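Local coordinates for protein trimethylamine-N-oxide reductase (Haemophilus influenzae, PDB 7L5I) that probably reduces S- or N-oxide substrates such as trimethylamine N-oxide at a molybdenum centre carried by two pterin guanine dinucleotide cofactors, at residues A[724-728]-A[761-767]. Residues are numbered along the deposited sequence; the frame is centred on the assembly and turned at random.
Sequences RGQVL and PLCKNGC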
# COMPACT_ATOMS: atom_id res chain seq x y z
N ARG A 724 18.25 6.51 -12.65
CA ARG A 724 17.53 7.59 -12.00
C ARG A 724 18.28 8.20 -10.83
O ARG A 724 18.05 9.38 -10.50
CB ARG A 724 16.17 7.08 -11.47
CG ARG A 724 15.02 7.09 -12.47
CD ARG A 724 15.20 6.03 -13.56
NE ARG A 724 15.32 4.70 -12.99
CZ ARG A 724 15.56 3.59 -13.68
NH1 ARG A 724 15.73 3.64 -15.01
NH2 ARG A 724 15.64 2.44 -13.03
N GLY A 725 19.15 7.46 -10.15
CA GLY A 725 19.77 7.99 -8.95
C GLY A 725 20.63 6.95 -8.25
O GLY A 725 20.94 5.90 -8.80
N GLN A 726 21.04 7.30 -7.04
CA GLN A 726 21.94 6.46 -6.27
C GLN A 726 21.59 6.57 -4.80
O GLN A 726 21.18 7.62 -4.32
CB GLN A 726 23.41 6.87 -6.50
CG GLN A 726 23.58 8.32 -6.79
CD GLN A 726 25.03 8.82 -6.74
OE1 GLN A 726 25.98 8.05 -6.51
NE2 GLN A 726 25.19 10.12 -6.92
N VAL A 727 21.77 5.46 -4.08
CA VAL A 727 21.54 5.41 -2.64
C VAL A 727 22.66 4.61 -1.98
O VAL A 727 23.32 3.79 -2.61
CB VAL A 727 20.16 4.78 -2.28
CG1 VAL A 727 19.06 5.42 -3.14
CG2 VAL A 727 20.16 3.28 -2.46
N LEU A 728 22.86 4.85 -0.70
CA LEU A 728 23.67 3.99 0.14
C LEU A 728 22.79 2.99 0.87
O LEU A 728 21.66 3.29 1.26
CB LEU A 728 24.47 4.79 1.16
CG LEU A 728 25.40 5.86 0.61
CD1 LEU A 728 26.10 6.53 1.77
CD2 LEU A 728 26.38 5.24 -0.38
N PRO A 761 21.68 13.07 -7.41
CA PRO A 761 21.88 13.15 -5.96
C PRO A 761 21.81 11.79 -5.28
O PRO A 761 21.15 10.85 -5.78
CB PRO A 761 20.74 14.05 -5.48
CG PRO A 761 20.35 14.84 -6.66
CD PRO A 761 20.57 13.93 -7.85
N LEU A 762 22.51 11.71 -4.15
CA LEU A 762 22.74 10.47 -3.41
C LEU A 762 21.93 10.49 -2.12
O LEU A 762 22.08 11.41 -1.31
CB LEU A 762 24.24 10.34 -3.08
CG LEU A 762 24.62 9.21 -2.13
CD1 LEU A 762 24.54 7.88 -2.83
CD2 LEU A 762 26.01 9.40 -1.55
N CYS A 763 21.09 9.47 -1.92
CA CYS A 763 20.42 9.29 -0.63
C CYS A 763 21.33 8.53 0.33
O CYS A 763 21.75 7.40 0.06
CB CYS A 763 19.10 8.53 -0.81
SG CYS A 763 18.28 8.17 0.75
N LYS A 764 21.64 9.16 1.46
CA LYS A 764 22.50 8.55 2.47
C LYS A 764 21.83 7.41 3.24
O LYS A 764 22.51 6.69 3.97
CB LYS A 764 22.91 9.62 3.48
CG LYS A 764 23.58 10.82 2.86
CD LYS A 764 24.10 11.77 3.97
CE LYS A 764 23.01 12.58 4.63
NZ LYS A 764 22.28 13.36 3.63
N ASN A 765 20.51 7.27 3.14
CA ASN A 765 19.77 6.40 4.04
C ASN A 765 19.19 5.17 3.36
O ASN A 765 18.96 4.18 4.03
CB ASN A 765 18.66 7.22 4.72
CG ASN A 765 17.98 6.49 5.86
OD1 ASN A 765 18.59 5.72 6.59
ND2 ASN A 765 16.69 6.74 6.01
N GLY A 766 18.98 5.21 2.06
CA GLY A 766 18.57 4.01 1.35
C GLY A 766 17.12 4.01 0.89
O GLY A 766 16.47 2.98 0.90
N CYS A 767 16.62 5.18 0.47
CA CYS A 767 15.25 5.29 -0.03
C CYS A 767 15.13 4.65 -1.41
O CYS A 767 15.67 5.17 -2.39
CB CYS A 767 14.83 6.75 -0.10
SG CYS A 767 13.10 6.96 -0.70
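Gln726–Leu728 and Leu762–Cys763 run parallel as neighbouring strands, Gln726 level with Leu762 and Val727 with Cys763, joined by two backbone hydrogen bonds: Cys763 N to Gln726 O at 3.0 Å and Leu728 N to Cys763 O at 2.9 Å, both close to straight. The same two carbonyls also take CA-H contacts, from Leu762 and Val727 respectively. On one face of the sheet Gln726 and Leu762 cross at about a right angle. The end of the glutamine lies against the leucine, its CD 4.0 Å from Leu762 CB, while its OE1 accepts a hydrogen bond from Arg719 on the adjacent strand 717-721. With Leu762 CG anti to the backbone N (chi1 171°), CD1 sits over the Gln726 carbonyl and reaches Leu728 CD2 at 4.0 Å, so that one methyl touches both Gln726 and Leu728.

The opposite face carries Val727 and Cys763. Val727 CG1 lies 3.9 Å from Cys763 CB and 3.5 Å from Cys767 O, and its CB rests on Gly766 CA, so the valine is packed against the turn that follows the short strand. That turn wraps the Cys763 sulfur: a chi1 of 176° swings SG away from its own N and in among the backbone N-H groups of Asn765, Gly766 and Cys767, accepting a hydrogen bond from each, the last at 3.4 Å and nearly straight. On the same turn, Lys764 NZ forms a salt bridge with Asp751.

Strand 762-763 thus adds to the mixed sheet of the molybdopterin dinucleotide-binding domain, and the chain leaving it turns toward a bound cofactor, about 8 Å from the Cys767 side chain. Three N-H groups converging on one buried sulfur would probably stabilise any negative charge on the thiol and help hold the turn in shape.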